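Local structure of hydrolase, haloacid dehalogenase-like family (3S6J) at residues 9-14 against 168-173. The protein binds calcium and may act as a metal-dependent sugar phosphatase of the haloacid dehalogenase (HAD) family. Sequence-based numbering, arbitrary orientation.
Sequences FIFDLD and LVIGDA. With CA (calcium ion), chain M.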
ATOM      1  N   PHE E   9     -11.541  -9.082 -22.939  1.00 38.04           N
ATOM      2  CA  PHE E   9     -10.811  -8.569 -21.788  1.00 35.84           C
ATOM      3  C   PHE E   9     -11.483  -7.390 -21.100  1.00 38.59           C
ATOM      4  O   PHE E   9     -11.795  -6.372 -21.729  1.00 39.57           O
ATOM      5  CB  PHE E   9      -9.392  -8.170 -22.199  1.00 36.77           C
ATOM      6  CG  PHE E   9      -8.514  -9.335 -22.558  1.00 39.96           C
ATOM      7  CD1 PHE E   9      -8.671  -9.998 -23.773  1.00 40.16           C
ATOM      8  CD2 PHE E   9      -7.526  -9.769 -21.689  1.00 38.82           C
ATOM      9  CE1 PHE E   9      -7.851 -11.080 -24.110  1.00 42.10           C
ATOM     10  CE2 PHE E   9      -6.709 -10.846 -22.016  1.00 39.15           C
ATOM     11  CZ  PHE E   9      -6.874 -11.506 -23.228  1.00 40.91           C
ATOM     12  N   ILE E  10     -11.689  -7.521 -19.793  1.00 36.70           N
ATOM     13  CA  ILE E  10     -12.198  -6.408 -18.994  1.00 36.82           C
ATOM     14  C   ILE E  10     -11.120  -5.921 -18.027  1.00 36.00           C
ATOM     15  O   ILE E  10     -10.746  -6.628 -17.092  1.00 34.90           O
ATOM     16  CB  ILE E  10     -13.462  -6.787 -18.216  1.00 31.91           C
ATOM     17  CG1 ILE E  10     -14.515  -7.363 -19.167  1.00 32.84           C
ATOM     18  CG2 ILE E  10     -13.993  -5.569 -17.519  1.00 35.31           C
ATOM     19  CD1 ILE E  10     -15.728  -7.975 -18.477  1.00 32.54           C
ATOM     20  N   PHE E  11     -10.614  -4.717 -18.275  1.00 34.58           N
ATOM     21  CA  PHE E  11      -9.511  -4.181 -17.500  1.00 33.43           C
ATOM     22  C   PHE E  11     -10.012  -3.187 -16.455  1.00 34.64           C
ATOM     23  O   PHE E  11     -10.822  -2.305 -16.758  1.00 36.11           O
ATOM     24  CB  PHE E  11      -8.534  -3.440 -18.408  1.00 34.18           C
ATOM     25  CG  PHE E  11      -7.675  -4.328 -19.267  1.00 33.64           C
ATOM     26  CD1 PHE E  11      -6.481  -4.834 -18.785  1.00 32.96           C
ATOM     27  CD2 PHE E  11      -8.036  -4.609 -20.570  1.00 34.82           C
ATOM     28  CE1 PHE E  11      -5.675  -5.620 -19.591  1.00 34.97           C
ATOM     29  CE2 PHE E  11      -7.237  -5.401 -21.377  1.00 35.16           C
ATOM     30  CZ  PHE E  11      -6.062  -5.914 -20.889  1.00 34.27           C
ATOM     31  N   ASP E  12      -9.537  -3.330 -15.227  1.00 30.43           N
ATOM     32  CA  ASP E  12      -9.645  -2.237 -14.279  1.00 33.33           C
ATOM     33  C   ASP E  12      -8.655  -1.145 -14.735  1.00 33.24           C
ATOM     34  O   ASP E  12      -7.814  -1.398 -15.607  1.00 32.01           O
ATOM     35  CB  ASP E  12      -9.326  -2.726 -12.873  1.00 30.76           C
ATOM     36  CG  ASP E  12      -9.150  -1.588 -11.901  1.00 32.67           C
ATOM     37  OD1 ASP E  12     -10.144  -0.903 -11.608  1.00 31.93           O
ATOM     38  OD2 ASP E  12      -8.010  -1.379 -11.441  1.00 32.30           O
ATOM     39  N   LEU E  13      -8.744   0.061 -14.172  1.00 32.66           N
ATOM     40  CA  LEU E  13      -7.894   1.158 -14.653  1.00 31.33           C
ATOM     41  C   LEU E  13      -6.847   1.604 -13.633  1.00 31.53           C
ATOM     42  O   LEU E  13      -5.656   1.313 -13.764  1.00 34.18           O
ATOM     43  CB  LEU E  13      -8.764   2.337 -15.092  1.00 31.66           C
ATOM     44  CG  LEU E  13      -8.092   3.573 -15.707  1.00 33.84           C
ATOM     45  CD1 LEU E  13      -7.102   3.207 -16.830  1.00 32.42           C
ATOM     46  CD2 LEU E  13      -9.171   4.541 -16.215  1.00 35.78           C
ATOM     47  N   ASP E  14      -7.314   2.317 -12.623  1.00 32.79           N
ATOM     48  CA  ASP E  14      -6.491   2.820 -11.538  1.00 33.64           C
ATOM     49  C   ASP E  14      -5.794   1.659 -10.792  1.00 33.26           C
ATOM     50  O   ASP E  14      -6.445   0.884 -10.110  1.00 31.08           O
ATOM     51  CB  ASP E  14      -7.426   3.654 -10.644  1.00 33.23           C
ATOM     52  CG  ASP E  14      -6.887   3.899  -9.254  1.00 34.25           C
ATOM     53  OD1 ASP E  14      -7.632   3.613  -8.291  1.00 37.14           O
ATOM     54  OD2 ASP E  14      -5.756   4.407  -9.107  1.00 35.94           O
ATOM     55  N   LEU E 168     -12.154 -12.342 -19.457  1.00 35.72           N
ATOM     56  CA  LEU E 168     -11.117 -12.331 -18.445  1.00 34.22           C
ATOM     57  C   LEU E 168     -11.107 -10.971 -17.761  1.00 34.83           C
ATOM     58  O   LEU E 168     -10.891  -9.938 -18.402  1.00 33.76           O
ATOM     59  CB  LEU E 168      -9.763 -12.575 -19.091  1.00 36.02           C
ATOM     60  CG  LEU E 168      -8.623 -13.164 -18.264  1.00 36.75           C
ATOM     61  CD1 LEU E 168      -7.316 -12.775 -18.937  1.00 34.49           C
ATOM     62  CD2 LEU E 168      -8.646 -12.676 -16.837  1.00 35.98           C
ATOM     63  N   VAL E 169     -11.354 -10.967 -16.460  1.00 32.75           N
ATOM     64  CA  VAL E 169     -11.261  -9.734 -15.696  1.00 31.61           C
ATOM     65  C   VAL E 169      -9.837  -9.533 -15.217  1.00 32.89           C
ATOM     66  O   VAL E 169      -9.226 -10.447 -14.640  1.00 32.18           O
ATOM     67  CB  VAL E 169     -12.251  -9.716 -14.506  1.00 31.55           C
ATOM     68  CG1 VAL E 169     -11.986  -8.523 -13.598  1.00 31.70           C
ATOM     69  CG2 VAL E 169     -13.674  -9.678 -15.022  1.00 30.91           C
ATOM     70  N   ILE E 170      -9.297  -8.343 -15.476  1.00 30.98           N
ATOM     71  CA  ILE E 170      -7.963  -8.006 -15.000  1.00 30.38           C
ATOM     72  C   ILE E 170      -8.028  -6.830 -14.041  1.00 30.92           C
ATOM     73  O   ILE E 170      -8.543  -5.773 -14.388  1.00 32.52           O
ATOM     74  CB  ILE E 170      -6.997  -7.711 -16.161  1.00 32.62           C
ATOM     75  CG1 ILE E 170      -6.968  -8.911 -17.117  1.00 33.31           C
ATOM     76  CG2 ILE E 170      -5.610  -7.391 -15.621  1.00 27.83           C
ATOM     77  CD1 ILE E 170      -5.853  -8.897 -18.088  1.00 35.01           C
ATOM     78  N   GLY E 171      -7.519  -7.022 -12.828  1.00 29.31           N
ATOM     79  CA  GLY E 171      -7.703  -6.044 -11.763  1.00 31.71           C
ATOM     80  C   GLY E 171      -6.578  -6.095 -10.751  1.00 31.17           C
ATOM     81  O   GLY E 171      -5.749  -7.018 -10.778  1.00 30.77           O
ATOM     82  N   ASP E 172      -6.515  -5.099  -9.876  1.00 27.89           N
ATOM     83  CA  ASP E 172      -5.431  -5.049  -8.906  1.00 26.71           C
ATOM     84  C   ASP E 172      -5.978  -5.128  -7.500  1.00 28.60           C
ATOM     85  O   ASP E 172      -5.213  -5.103  -6.541  1.00 28.78           O
ATOM     86  CB  ASP E 172      -4.654  -3.736  -9.026  1.00 28.30           C
ATOM     87  CG  ASP E 172      -5.485  -2.545  -8.607  1.00 30.16           C
ATOM     88  OD1 ASP E 172      -6.576  -2.392  -9.163  1.00 31.89           O
ATOM     89  OD2 ASP E 172      -5.076  -1.776  -7.718  1.00 31.42           O
ATOM     90  N   ALA E 173      -7.303  -5.197  -7.366  1.00 27.78           N
ATOM     91  CA  ALA E 173      -7.902  -5.145  -6.041  1.00 27.93           C
ATOM     92  C   ALA E 173      -8.794  -6.353  -5.722  1.00 30.66           C
ATOM     93  O   ALA E 173      -9.396  -6.976  -6.607  1.00 29.54           O
ATOM     94  CB  ALA E 173      -8.658  -3.819  -5.854  1.00 27.30           C
TER
HETATM   95 CA    CA M   1      -8.097  -0.531  -9.068  1.00 34.38          CA
HETATM   96  O   HOH W   1     -10.013  -1.849  -8.385  1.00 28.39           O
HETATM   97  O   HOH W   2      -9.496   1.474  -8.343  1.00 32.71           O
HETATM   98  O   HOH W   3      -7.247  -0.305  -6.546  1.00 30.50           O
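Asp12 OD2 and Asp172 OD1 meet on one calcium ion, at the C-terminal ends of two adjacent parallel strands of the HAD Rossmann-like core. Asp12 OD2 lies 2.9 Å from Asp172 OD1, and both bind the metal. Their carboxylate planes are only 15° apart. Asp14 binds through its backbone O, and three waters bring the ligands to six. The site is consistent with the magnesium site of HAD phosphatases, here occupied by calcium; Asp12 and Asp14 fit the DxDx(T/V) pattern. Asp12 CG is anti to the backbone N (chi1 168°), which carries the carboxylate to the metal. Thr16 hydrogen-bonds Asp12 OD2, and Lys147 forms a salt bridge with Asp12 OD1. Asp14 turns its carboxylate to Ser20 and Asn24.

Behind the site, the strands are held by nearly straight backbone bonds. Ile10 N donates to Leu168 O, and Ile170 N to Ile10 O. Asp12 N donates to Ile170 O at 2.8 Å, tying Asp12 directly to the neighbouring strand. Phe9, Phe11, Leu168 and Ile170 share one sheet face; Ile10 and Val169 pack against helix 151-160 on the other. Ile170 CD1 touches Phe11 CE1 at 3.6 Å and reaches the Phe9 ring edge at CD2, 4.1 Å away.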